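Reticulocyte binding protein (Streptococcus agalactiae COH1, PDB 3FAX) probably hydrolyses alpha-1,6 branch linkages in pullulan- or glycogen-like alpha-glucans, as a pullulanase-like member of the alpha-amylase family. Local coordinates at residues A[40-45]-A[117-122]; A[333-338]-A[628-633]; A[411-416]-A[493-498]; A[582-587]-A[646-651]. All blocks are in the same frame, centred on the assembly; numbering follows the deposited sequence.

Interaction 1. Residues A[40-45]-A[117-122]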
loop_
_atom_site.group_PDB
_atom_site.type_symbol
_atom_site.label_atom_id
_atom_site.label_comp_id
_atom_site.label_asym_id
_atom_site.label_seq_id
_atom_site.Cartn_x
_atom_site.Cartn_y
_atom_site.Cartn_z
ATOM N N LEU A 40 -4.587 5.259 43.788
ATOM C CA LEU A 40 -4.787 5.977 42.532
ATOM C C LEU A 40 -3.641 5.663 41.577
ATOM O O LEU A 40 -2.477 5.831 41.928
ATOM C CB LEU A 40 -4.854 7.480 42.796
ATOM C CG LEU A 40 -5.000 8.416 41.595
ATOM C CD1 LEU A 40 -6.361 8.253 40.927
ATOM C CD2 LEU A 40 -4.774 9.866 42.036
ATOM N N LYS A 41 -3.983 5.201 40.377
ATOM C CA LYS A 41 -2.996 4.860 39.356
ATOM C C LYS A 41 -2.805 6.025 38.394
ATOM O O LYS A 41 -1.732 6.622 38.314
ATOM C CB LYS A 41 -3.449 3.634 38.546
ATOM C CG LYS A 41 -3.357 2.297 39.263
ATOM C CD LYS A 41 -3.659 1.147 38.299
ATOM C CE LYS A 41 -3.149 -0.190 38.833
ATOM N NZ LYS A 41 -3.305 -1.307 37.858
ATOM N N ASP A 42 -3.875 6.339 37.671
ATOM C CA ASP A 42 -3.808 7.211 36.506
ATOM C C ASP A 42 -4.945 8.214 36.583
ATOM O O ASP A 42 -5.802 8.117 37.461
ATOM C CB ASP A 42 -3.936 6.362 35.226
ATOM C CG ASP A 42 -3.145 6.926 34.050
ATOM O OD1 ASP A 42 -2.781 8.123 34.072
ATOM O OD2 ASP A 42 -2.885 6.159 33.092
ATOM N N ALA A 43 -4.944 9.176 35.668
ATOM C CA ALA A 43 -6.027 10.153 35.582
ATOM C C ALA A 43 -6.075 10.808 34.203
ATOM O O ALA A 43 -5.040 11.199 33.659
ATOM C CB ALA A 43 -5.880 11.209 36.663
ATOM N N GLN A 44 -7.284 10.927 33.656
ATOM C CA GLN A 44 -7.499 11.538 32.346
ATOM C C GLN A 44 -8.699 12.476 32.378
ATOM O O GLN A 44 -9.787 12.080 32.792
ATOM C CB GLN A 44 -7.752 10.463 31.286
ATOM C CG GLN A 44 -6.644 9.426 31.124
ATOM C CD GLN A 44 -6.900 8.463 29.965
ATOM O OE1 GLN A 44 -7.355 8.867 28.893
ATOM N NE2 GLN A 44 -6.601 7.187 30.181
ATOM N N GLN A 45 -8.513 13.714 31.930
ATOM C CA GLN A 45 -9.651 14.601 31.729
ATOM C C GLN A 45 -10.307 14.256 30.393
ATOM O O GLN A 45 -9.644 14.270 29.350
ATOM C CB GLN A 45 -9.244 16.075 31.769
ATOM C CG GLN A 45 -10.459 16.993 31.908
ATOM C CD GLN A 45 -10.118 18.467 31.994
ATOM O OE1 GLN A 45 -11.001 19.314 31.879
ATOM N NE2 GLN A 45 -8.846 18.784 32.205
ATOM N N THR A 117 -0.923 13.930 38.046
ATOM C CA THR A 117 -1.340 14.984 37.124
ATOM C C THR A 117 -2.209 14.370 36.030
ATOM O O THR A 117 -1.889 13.309 35.491
ATOM C CB THR A 117 -0.133 15.689 36.471
ATOM O OG1 THR A 117 0.657 16.321 37.485
ATOM C CG2 THR A 117 -0.591 16.738 35.453
ATOM N N THR A 118 -3.312 15.038 35.717
ATOM C CA THR A 118 -4.218 14.566 34.690
ATOM C C THR A 118 -3.616 14.807 33.318
ATOM O O THR A 118 -2.895 15.786 33.100
ATOM C CB THR A 118 -5.575 15.288 34.729
ATOM O OG1 THR A 118 -5.382 16.676 34.430
ATOM C CG2 THR A 118 -6.242 15.125 36.098
ATOM N N ARG A 119 -3.926 13.892 32.408
ATOM C CA ARG A 119 -3.591 14.011 31.008
ATOM C C ARG A 119 -4.897 14.203 30.250
ATOM O O ARG A 119 -5.936 13.718 30.678
ATOM C CB ARG A 119 -2.899 12.730 30.556
ATOM C CG ARG A 119 -2.386 12.759 29.140
ATOM C CD ARG A 119 -1.649 11.474 28.786
ATOM N NE ARG A 119 -2.552 10.348 28.538
ATOM C CZ ARG A 119 -2.964 9.464 29.449
ATOM N NH1 ARG A 119 -2.569 9.538 30.721
ATOM N NH2 ARG A 119 -3.790 8.490 29.078
ATOM N N GLN A 120 -4.851 14.910 29.132
ATOM C CA GLN A 120 -6.030 15.059 28.284
ATOM C C GLN A 120 -6.173 13.834 27.371
ATOM O O GLN A 120 -5.207 13.419 26.734
ATOM C CB GLN A 120 -5.920 16.336 27.448
ATOM C CG GLN A 120 -5.792 17.607 28.283
ATOM C CD GLN A 120 -5.508 18.844 27.454
ATOM O OE1 GLN A 120 -6.219 19.846 27.551
ATOM N NE2 GLN A 120 -4.459 18.787 26.637
ATOM N N SER A 121 -7.370 13.253 27.313
ATOM C CA SER A 121 -7.635 12.140 26.398
ATOM C C SER A 121 -7.662 12.657 24.960
ATOM O O SER A 121 -7.923 13.840 24.732
ATOM C CB SER A 121 -8.961 11.462 26.746
ATOM O OG SER A 121 -10.034 12.380 26.685
ATOM N N TRP A 122 -7.398 11.782 23.990
ATOM C CA TRP A 122 -7.318 12.227 22.593
ATOM C C TRP A 122 -8.647 12.833 22.128
ATOM O O TRP A 122 -8.653 13.791 21.348
ATOM C CB TRP A 122 -6.830 11.109 21.646
ATOM C CG TRP A 122 -7.778 9.949 21.440
ATOM C CD1 TRP A 122 -7.730 8.731 22.060
ATOM C CD2 TRP A 122 -8.894 9.897 20.537
ATOM N NE1 TRP A 122 -8.755 7.934 21.611
ATOM C CE2 TRP A 122 -9.480 8.623 20.673
ATOM C CE3 TRP A 122 -9.456 10.806 19.630
ATOM C CZ2 TRP A 122 -10.602 8.236 19.941
ATOM C CZ3 TRP A 122 -10.568 10.419 18.898
ATOM C CH2 TRP A 122 -11.129 9.146 19.059
#
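The N-terminal mixed beta-sheet curls so far that its first and last strands pair, and this contact is that join: Gln44 lies beside Arg119 and Gln45 beside Gln120, with the two strands parallel. Arg119 is held through both sides of its backbone. Its N donates to Ala43 O at 3.2 Å, and its O accepts from Gln45 N at 2.9 Å. One step on, Gln45 O takes two donors from Ser121, the backbone N at 3.2 Å with an almost straight N-H (176°) and OG at 3.3 Å; both arrive from the same face of the carbonyl. Ser121 is also the N-cap of helix 122-129, with OG weakly bonded to Phe124 N, so the pairing runs into the helix start.

On the face bearing Gln44 and Arg119, those two side chains lie alongside each other and point the same way, their amide and guanidinium planes 45° apart. Gln44 NE2 and Arg119 NH2 are 3.3 Å apart, but both are donors and make no bond. On the opposite face, Gln45 packs on Ile51 and Phe124. Thr118 CG2 lies 4.0 Å from Ala43 CB, while its OG1 is engaged with Phe107 N. Strand 50-55, flanking 40-47 on its other side, adds a classic beta bulge in which Lys41 and Asp42 both face Ser54.

A bend at chi3 (76°) folds the Arg119 chain back across the strands to the Asp42 carboxylate. NH1 approaches OD1, which lies in the guanidinium plane at its edge, in a long salt bridge of 3.6 Å; the same OD1 accepts Ala43 N at 2.9 Å.

Interaction 2. Residues A[333-338]-A[628-633]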
loop_
_atom_site.group_PDB
_atom_site.type_symbol
_atom_site.label_atom_id
_atom_site.label_comp_id
_atom_site.label_asym_id
_atom_site.label_seq_id
_atom_site.Cartn_x
_atom_site.Cartn_y
_atom_site.Cartn_z
ATOM N N THR A 333 25.447 -5.420 -6.463
ATOM C CA THR A 333 25.565 -6.512 -7.431
ATOM C C THR A 333 25.627 -7.896 -6.769
ATOM O O THR A 333 25.298 -8.902 -7.403
ATOM C CB THR A 333 26.793 -6.310 -8.339
ATOM O OG1 THR A 333 27.969 -6.181 -7.534
ATOM C CG2 THR A 333 26.632 -5.055 -9.190
ATOM N N ALA A 334 26.048 -7.948 -5.505
ATOM C CA ALA A 334 26.040 -9.195 -4.738
ATOM C C ALA A 334 24.601 -9.606 -4.437
ATOM O O ALA A 334 23.755 -8.752 -4.189
ATOM C CB ALA A 334 26.820 -9.026 -3.442
ATOM N N TYR A 335 24.334 -10.909 -4.470
ATOM C CA TYR A 335 23.012 -11.457 -4.163
ATOM C C TYR A 335 22.843 -11.667 -2.653
ATOM O O TYR A 335 23.399 -12.605 -2.081
ATOM C CB TYR A 335 22.795 -12.787 -4.898
ATOM C CG TYR A 335 22.612 -12.656 -6.397
ATOM C CD1 TYR A 335 21.354 -12.804 -6.979
ATOM C CD2 TYR A 335 23.694 -12.393 -7.236
ATOM C CE1 TYR A 335 21.174 -12.690 -8.359
ATOM C CE2 TYR A 335 23.526 -12.277 -8.617
ATOM C CZ TYR A 335 22.261 -12.427 -9.172
ATOM O OH TYR A 335 22.072 -12.318 -10.533
ATOM N N THR A 336 22.059 -10.798 -2.020
ATOM C CA THR A 336 21.853 -10.829 -0.570
ATOM C C THR A 336 20.426 -10.394 -0.209
ATOM O O THR A 336 19.756 -9.736 -1.005
ATOM C CB THR A 336 22.837 -9.882 0.134
ATOM O OG1 THR A 336 22.753 -8.586 -0.472
ATOM C CG2 THR A 336 24.267 -10.399 0.022
ATOM N N SER A 337 19.987 -10.758 0.998
ATOM C CA SER A 337 18.641 -10.445 1.493
ATOM C C SER A 337 18.651 -9.612 2.784
ATOM O O SER A 337 17.653 -9.560 3.506
ATOM C CB SER A 337 17.872 -11.744 1.732
ATOM O OG SER A 337 18.467 -12.503 2.771
ATOM N N SER A 338 19.779 -8.961 3.064
ATOM C CA SER A 338 19.953 -8.150 4.266
ATOM C C SER A 338 20.925 -7.015 3.981
ATOM O O SER A 338 21.714 -7.088 3.033
ATOM C CB SER A 338 20.516 -8.995 5.417
ATOM O OG SER A 338 19.526 -9.829 5.991
ATOM N N ARG A 628 15.834 -15.369 -7.221
ATOM C CA ARG A 628 16.859 -16.393 -7.027
ATOM C C ARG A 628 18.062 -15.901 -6.215
ATOM O O ARG A 628 18.645 -14.870 -6.537
ATOM C CB ARG A 628 17.354 -16.846 -8.407
ATOM C CG ARG A 628 18.105 -15.734 -9.198
ATOM C CD ARG A 628 18.052 -15.903 -10.719
ATOM N NE ARG A 628 18.115 -17.295 -11.159
ATOM C CZ ARG A 628 17.962 -17.673 -12.423
ATOM N NH1 ARG A 628 17.755 -16.763 -13.366
ATOM N NH2 ARG A 628 18.021 -18.956 -12.746
ATOM N N LEU A 629 18.433 -16.648 -5.174
ATOM C CA LEU A 629 19.601 -16.313 -4.355
ATOM C C LEU A 629 20.887 -16.904 -4.967
ATOM O O LEU A 629 21.418 -17.916 -4.497
ATOM C CB LEU A 629 19.398 -16.788 -2.905
ATOM C CG LEU A 629 20.378 -16.262 -1.841
ATOM C CD1 LEU A 629 20.272 -14.747 -1.693
ATOM C CD2 LEU A 629 20.150 -16.937 -0.491
ATOM N N LEU A 630 21.385 -16.250 -6.014
ATOM C CA LEU A 630 22.600 -16.684 -6.709
ATOM C C LEU A 630 23.870 -16.270 -5.953
ATOM O O LEU A 630 24.748 -15.596 -6.502
ATOM C CB LEU A 630 22.621 -16.118 -8.137
ATOM C CG LEU A 630 21.874 -16.877 -9.238
ATOM C CD1 LEU A 630 20.708 -17.697 -8.698
ATOM C CD2 LEU A 630 21.417 -15.898 -10.317
ATOM N N ASN A 631 23.965 -16.697 -4.695
ATOM C CA ASN A 631 25.101 -16.379 -3.837
ATOM C C ASN A 631 25.920 -17.650 -3.597
ATOM O O ASN A 631 25.359 -18.683 -3.225
ATOM C CB ASN A 631 24.597 -15.814 -2.505
ATOM C CG ASN A 631 25.620 -14.937 -1.805
ATOM O OD1 ASN A 631 26.674 -14.614 -2.357
ATOM N ND2 ASN A 631 25.298 -14.530 -0.581
ATOM N N PRO A 632 27.243 -17.591 -3.832
ATOM C CA PRO A 632 28.119 -18.740 -3.595
ATOM C C PRO A 632 27.934 -19.456 -2.249
ATOM O O PRO A 632 27.778 -20.679 -2.238
ATOM C CB PRO A 632 29.509 -18.126 -3.700
ATOM C CG PRO A 632 29.347 -17.089 -4.749
ATOM C CD PRO A 632 27.948 -16.536 -4.585
ATOM N N ASP A 633 27.921 -18.717 -1.138
ATOM C CA ASP A 633 27.754 -19.339 0.189
ATOM C C ASP A 633 26.384 -20.015 0.363
ATOM O O ASP A 633 26.101 -20.594 1.416
ATOM C CB ASP A 633 27.981 -18.313 1.307
ATOM C CG ASP A 633 29.409 -17.794 1.347
ATOM O OD1 ASP A 633 30.350 -18.597 1.171
ATOM O OD2 ASP A 633 29.590 -16.578 1.562
#
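Arg628 O meets two groups: Leu630 N, from its own segment, gives it a weak hydrogen bond of 3.1 Å, and Tyr335 CD1 comes within 3.4 Å from across the contact. The weak bond closes an inverse gamma turn centred on Leu629. A second one, centred on Leu630, follows directly. These tight turns belong to the loop after the eighth strand of the alpha-amylase (beta/alpha)8 barrel, and Tyr335 to the loop after the second.

The turns bring Leu630 against one face of the tyrosine ring. Leu630 CB sits 3.6 Å from the centroid of the Tyr335 ring, only 6° off the normal, a CH-pi contact over the middle of that face. The two side chains run the same way, which carries Leu630 CD2 out to within 3.6 Å of Tyr335 OH. Ala669 and Ile670 of helix 668-671 also pack on Tyr335, and Ile670 touches Leu629 as well.

At the backbone end of the tyrosine, the chemistry is less definite. Asn631 ND2 is 3.1 Å from Tyr335 O, yet the angle is too poor for a hydrogen bond. With its CG anti to the backbone N (chi1 -167°), Leu629 turns its methyl CD1 back to 3.8 Å from that same carbonyl oxygen, Tyr335 O.

Interaction 3. Residues A[411-416]-A[493-498]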
loop_
_atom_site.group_PDB
_atom_site.type_symbol
_atom_site.label_atom_id
_atom_site.label_comp_id
_atom_site.label_asym_id
_atom_site.label_seq_id
_atom_site.Cartn_x
_atom_site.Cartn_y
_atom_site.Cartn_z
ATOM N N PHE A 411 -2.518 5.301 17.792
ATOM C CA PHE A 411 -3.462 4.499 18.559
ATOM C C PHE A 411 -2.817 4.248 19.916
ATOM O O PHE A 411 -1.593 4.217 20.034
ATOM C CB PHE A 411 -3.789 3.168 17.871
ATOM C CG PHE A 411 -4.800 3.280 16.767
ATOM C CD1 PHE A 411 -6.006 3.943 16.968
ATOM C CD2 PHE A 411 -4.556 2.713 15.523
ATOM C CE1 PHE A 411 -6.948 4.047 15.941
ATOM C CE2 PHE A 411 -5.500 2.806 14.494
ATOM C CZ PHE A 411 -6.696 3.477 14.713
ATOM N N MET A 412 -3.638 4.091 20.943
ATOM C CA MET A 412 -3.133 4.102 22.313
ATOM C C MET A 412 -3.626 2.939 23.143
ATOM O O MET A 412 -4.657 2.333 22.852
ATOM C CB MET A 412 -3.510 5.418 23.010
ATOM C CG MET A 412 -2.455 6.500 22.860
ATOM S SD MET A 412 -3.013 8.126 23.397
ATOM C CE MET A 412 -4.146 8.537 22.071
ATOM N N ASN A 413 -2.855 2.641 24.183
ATOM C CA ASN A 413 -3.297 1.761 25.250
ATOM C C ASN A 413 -4.022 2.634 26.273
ATOM O O ASN A 413 -3.934 3.864 26.210
ATOM C CB ASN A 413 -2.097 1.030 25.860
ATOM C CG ASN A 413 -1.335 0.205 24.829
ATOM O OD1 ASN A 413 -1.897 -0.786 24.315
ATOM N ND2 ASN A 413 -0.173 0.555 24.528
ATOM N N GLU A 414 -4.735 2.009 27.207
ATOM C CA GLU A 414 -5.560 2.761 28.172
ATOM C C GLU A 414 -4.759 3.701 29.088
ATOM O O GLU A 414 -5.331 4.613 29.681
ATOM C CB GLU A 414 -6.424 1.812 29.015
ATOM C CG GLU A 414 -7.670 1.293 28.295
ATOM C CD GLU A 414 -8.360 0.155 29.041
ATOM O OE1 GLU A 414 -8.216 0.065 30.289
ATOM O OE2 GLU A 414 -9.051 -0.650 28.372
ATOM N N ASP A 415 -3.446 3.488 29.180
ATOM C CA ASP A 415 -2.564 4.327 30.005
ATOM C C ASP A 415 -1.897 5.486 29.253
ATOM O O ASP A 415 -1.071 6.200 29.832
ATOM C CB ASP A 415 -1.484 3.462 30.675
ATOM C CG ASP A 415 -0.617 2.712 29.671
ATOM O OD1 ASP A 415 0.418 2.142 30.089
ATOM O OD2 ASP A 415 -0.969 2.687 28.465
ATOM N N GLY A 416 -2.251 5.674 27.977
ATOM C CA GLY A 416 -1.679 6.740 27.160
ATOM C C GLY A 416 -0.509 6.291 26.303
ATOM O O GLY A 416 -0.147 6.972 25.346
ATOM N N GLY A 493 -6.380 -0.629 16.814
ATOM C CA GLY A 493 -7.043 0.577 17.294
ATOM C C GLY A 493 -6.645 0.971 18.699
ATOM O O GLY A 493 -5.609 0.530 19.210
ATOM N N ASP A 494 -7.472 1.815 19.318
ATOM C CA ASP A 494 -7.289 2.187 20.721
ATOM C C ASP A 494 -7.813 1.044 21.579
ATOM O O ASP A 494 -8.861 0.470 21.278
ATOM C CB ASP A 494 -8.030 3.490 21.062
ATOM C CG ASP A 494 -7.398 4.719 20.418
ATOM O OD1 ASP A 494 -6.165 4.865 20.475
ATOM O OD2 ASP A 494 -8.141 5.556 19.873
ATOM N N GLN A 495 -7.090 0.729 22.650
ATOM C CA GLN A 495 -7.345 -0.478 23.440
ATOM C C GLN A 495 -8.820 -0.840 23.624
ATOM O O GLN A 495 -9.287 -1.830 23.058
ATOM C CB GLN A 495 -6.639 -0.391 24.795
ATOM C CG GLN A 495 -6.839 -1.624 25.675
ATOM C CD GLN A 495 -5.613 -1.975 26.504
ATOM O OE1 GLN A 495 -4.818 -1.108 26.873
ATOM N NE2 GLN A 495 -5.453 -3.262 26.794
ATOM N N GLY A 496 -9.552 -0.049 24.401
ATOM C CA GLY A 496 -10.942 -0.380 24.724
ATOM C C GLY A 496 -11.990 0.238 23.812
ATOM O O GLY A 496 -13.165 0.290 24.178
ATOM N N LYS A 497 -11.581 0.693 22.627
ATOM C CA LYS A 497 -12.471 1.427 21.720
ATOM C C LYS A 497 -12.492 0.804 20.325
ATOM O O LYS A 497 -11.756 1.241 19.436
ATOM C CB LYS A 497 -12.045 2.900 21.641
ATOM C CG LYS A 497 -12.163 3.647 22.968
ATOM C CD LYS A 497 -11.320 4.924 23.006
ATOM C CE LYS A 497 -11.404 5.589 24.384
ATOM N NZ LYS A 497 -10.591 6.835 24.485
ATOM N N PRO A 498 -13.338 -0.224 20.126
ATOM C CA PRO A 498 -13.473 -0.845 18.812
ATOM C C PRO A 498 -14.187 0.052 17.802
ATOM O O PRO A 498 -15.010 0.884 18.186
ATOM C CB PRO A 498 -14.319 -2.099 19.093
ATOM C CG PRO A 498 -14.293 -2.285 20.564
ATOM C CD PRO A 498 -14.152 -0.921 21.136
#
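Asp494 has CG beside its own backbone N and anti to the carbonyl carbon (chi1 -70°), whereas Gln495 sends CG anti to the backbone N (chi1 -179°) and then bends at chi2 (144°); between them they bring two side-chain oxygens to the backbone of residues 412-414. Asp494 OD1 accepts Met412 N at 2.7 Å, met nearly end-on to its C-O bond. Gln495 OE1 accepts Glu414 N at 3.1 Å, in the carbonyl plane and on a lone pair. Between these two, Gln495 N donates to Met412 O at 2.9 Å. Three successive bonds thus tie the segments together, two of them accepted by side-chain oxygens and one by a backbone carbonyl.

Gly493 CA lies 3.5 Å from the centroid of the Phe411 ring, a CH-pi contact over one face, while Asp494 OD1 meets the ring edge in plane, 3.6 Å from Phe411 CD1. Glu414 and Gln495 cross at about a right angle, with Glu414 OE2 3.6 Å from Gln495 CG.

Neighbouring groups fix the polar ends. Asp494 OD2 is bonded to His431 NE2. Arg419, a few residues further along the first loop, bonds to Asn413 OD1 in its own loop and to Gly493 O in the other. Trp122, from the helix that follows the N-terminal sheet, packs against Met412 and Asp494.

Each segment folds into a type I beta turn, Asn413 to Gly416 and Asp494 to Lys497. The two turns lie in the connections after the third and fifth strands of the alpha-amylase (beta/alpha)8 barrel.

Interaction 4. Residues A[582-587]-A[646-651]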
loop_
_atom_site.group_PDB
_atom_site.type_symbol
_atom_site.label_atom_id
_atom_site.label_comp_id
_atom_site.label_asym_id
_atom_site.label_seq_id
_atom_site.Cartn_x
_atom_site.Cartn_y
_atom_site.Cartn_z
ATOM N N ILE A 582 5.496 -21.181 -8.106
ATOM C CA ILE A 582 5.151 -22.300 -8.991
ATOM C C ILE A 582 6.255 -23.345 -8.902
ATOM O O ILE A 582 5.989 -24.505 -8.610
ATOM C CB ILE A 582 4.968 -21.857 -10.470
ATOM C CG1 ILE A 582 3.638 -21.130 -10.652
ATOM C CG2 ILE A 582 4.998 -23.046 -11.404
ATOM C CD1 ILE A 582 3.539 -20.347 -11.951
ATOM N N ALA A 583 7.493 -22.918 -9.131
ATOM C CA ALA A 583 8.650 -23.808 -9.026
ATOM C C ALA A 583 8.631 -24.565 -7.705
ATOM O O ALA A 583 8.766 -25.789 -7.697
ATOM C CB ALA A 583 9.945 -23.032 -9.170
ATOM N N LYS A 584 8.446 -23.851 -6.596
ATOM C CA LYS A 584 8.420 -24.495 -5.280
ATOM C C LYS A 584 7.242 -25.444 -5.105
ATOM O O LYS A 584 7.404 -26.546 -4.577
ATOM C CB LYS A 584 8.388 -23.473 -4.138
ATOM C CG LYS A 584 7.995 -24.120 -2.810
ATOM C CD LYS A 584 8.293 -23.269 -1.601
ATOM C CE LYS A 584 8.206 -24.103 -0.321
ATOM N NZ LYS A 584 9.206 -25.217 -0.297
ATOM N N SER A 585 6.061 -25.008 -5.527
ATOM C CA SER A 585 4.850 -25.790 -5.324
ATOM C C SER A 585 4.899 -27.129 -6.062
ATOM O O SER A 585 4.522 -28.161 -5.506
ATOM C CB SER A 585 3.624 -24.980 -5.740
ATOM O OG SER A 585 3.517 -23.794 -4.966
ATOM N N ILE A 586 5.386 -27.116 -7.299
ATOM C CA ILE A 586 5.585 -28.359 -8.049
ATOM C C ILE A 586 6.913 -29.039 -7.696
ATOM O O ILE A 586 7.175 -30.154 -8.149
ATOM C CB ILE A 586 5.464 -28.139 -9.577
ATOM C CG1 ILE A 586 6.689 -27.418 -10.150
ATOM C CG2 ILE A 586 4.189 -27.373 -9.889
ATOM C CD1 ILE A 586 6.533 -27.015 -11.609
ATOM N N ASN A 587 7.737 -28.372 -6.884
ATOM C CA ASN A 587 9.044 -28.891 -6.444
ATOM C C ASN A 587 9.897 -29.377 -7.613
ATOM O O ASN A 587 10.143 -30.570 -7.772
ATOM C CB ASN A 587 8.875 -29.996 -5.394
ATOM C CG ASN A 587 10.206 -30.465 -4.816
ATOM O OD1 ASN A 587 11.178 -29.706 -4.750
ATOM N ND2 ASN A 587 10.251 -31.721 -4.394
ATOM N N LYS A 646 15.042 -14.499 5.100
ATOM C CA LYS A 646 13.861 -14.341 4.243
ATOM C C LYS A 646 13.911 -15.168 2.948
ATOM O O LYS A 646 13.509 -14.699 1.879
ATOM C CB LYS A 646 13.644 -12.856 3.914
ATOM C CG LYS A 646 13.566 -11.930 5.133
ATOM C CD LYS A 646 12.381 -12.238 6.045
ATOM C CE LYS A 646 12.325 -11.263 7.220
ATOM N NZ LYS A 646 11.176 -11.516 8.141
ATOM N N ALA A 647 14.383 -16.407 3.062
ATOM C CA ALA A 647 14.550 -17.285 1.908
ATOM C C ALA A 647 13.762 -18.590 2.062
ATOM O O ALA A 647 13.577 -19.096 3.171
ATOM C CB ALA A 647 16.024 -17.577 1.688
ATOM N N THR A 648 13.287 -19.109 0.932
ATOM C CA THR A 648 12.610 -20.405 0.879
ATOM C C THR A 648 13.444 -21.351 0.033
ATOM O O THR A 648 14.042 -20.936 -0.967
ATOM C CB THR A 648 11.205 -20.305 0.248
ATOM O OG1 THR A 648 10.482 -19.229 0.846
ATOM C CG2 THR A 648 10.431 -21.602 0.451
ATOM N N LEU A 649 13.463 -22.623 0.433
ATOM C CA LEU A 649 14.255 -23.644 -0.250
ATOM C C LEU A 649 13.382 -24.499 -1.161
ATOM O O LEU A 649 12.258 -24.852 -0.805
ATOM C CB LEU A 649 14.960 -24.528 0.782
ATOM C CG LEU A 649 16.011 -25.516 0.258
ATOM C CD1 LEU A 649 17.173 -25.646 1.233
ATOM C CD2 LEU A 649 15.395 -26.872 -0.017
ATOM N N ILE A 650 13.902 -24.810 -2.344
ATOM C CA ILE A 650 13.322 -25.836 -3.207
ATOM C C ILE A 650 14.279 -27.039 -3.241
ATOM O O ILE A 650 15.443 -26.899 -3.625
ATOM C CB ILE A 650 13.083 -25.301 -4.635
ATOM C CG1 ILE A 650 11.890 -24.346 -4.656
ATOM C CG2 ILE A 650 12.825 -26.442 -5.607
ATOM C CD1 ILE A 650 12.140 -23.040 -3.992
ATOM N N GLU A 651 13.783 -28.210 -2.833
ATOM C CA GLU A 651 14.601 -29.431 -2.751
ATOM C C GLU A 651 15.097 -29.865 -4.127
ATOM O O GLU A 651 16.295 -30.034 -4.331
ATOM C CB GLU A 651 13.820 -30.589 -2.101
ATOM C CG GLU A 651 13.815 -30.599 -0.570
ATOM C CD GLU A 651 13.105 -29.400 0.054
ATOM O OE1 GLU A 651 12.189 -28.828 -0.579
ATOM O OE2 GLU A 651 13.464 -29.028 1.192
#
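The last turn of helix 578-586 comes against the end of strand 647-649, with Lys584 and Ile650 nearest in backbone, their CA atoms 5.5 Å apart. Lys584 carries most of the contact. Its chain runs out extended and bends only at chi4 (62°), which turns NZ onto Leu649 O at 3.1 Å, nearly in line with the carbonyl bond. On the way it crosses Thr648 at about a right angle, so that the methyl CG2 of Thr648 packs 3.4 Å from Lys584 CD. At the root of the lysine, Ile650 CG1 packs 3.5 Å from Lys584 CA.

The helix follows the seventh strand of the alpha-amylase (beta/alpha)8 barrel, whereas strand 647-649 pairs with 658-660 in a small antiparallel sheet beyond the eighth. A bound glucose lies about 11 Å from the Thr648 side chain.

The helix ends in a Schellman motif, with Asn587 in the C-prime position at positive phi (51°) and Lys588 N bonded to Ala583 O. The Asn587 and Ile650 side chains run antiparallel alongside each other, with Asn587 OD1 3.8 Å from Ile650 CG2. The same OD1 accepts a hydrogen bond from Ala652 N.

Interactions 1 and 3 (centres about 14 Å apart) touch, joining the N-terminal sheet to barrel loops: Gln44 NE2 lies 2.9 Å from Glu414 O, and Arg119 NH2 3.3 Å from Gly416 CA. Both are partly buried, but interaction 1 is held mainly by backbone bonds between strands, interaction 3 by one backbone bond and two to side-chain oxygens between irregular loops. The centres of interactions 2 and 4 lie about 52 and 53 Å from that of interaction 1 and about 16 Å apart; they alternate along the chain, and their second segments both follow the eighth barrel strand. Interaction 2 is a surface contact on a ring face, interaction 4 a partly buried lysine-to-carbonyl bond with apolar packing.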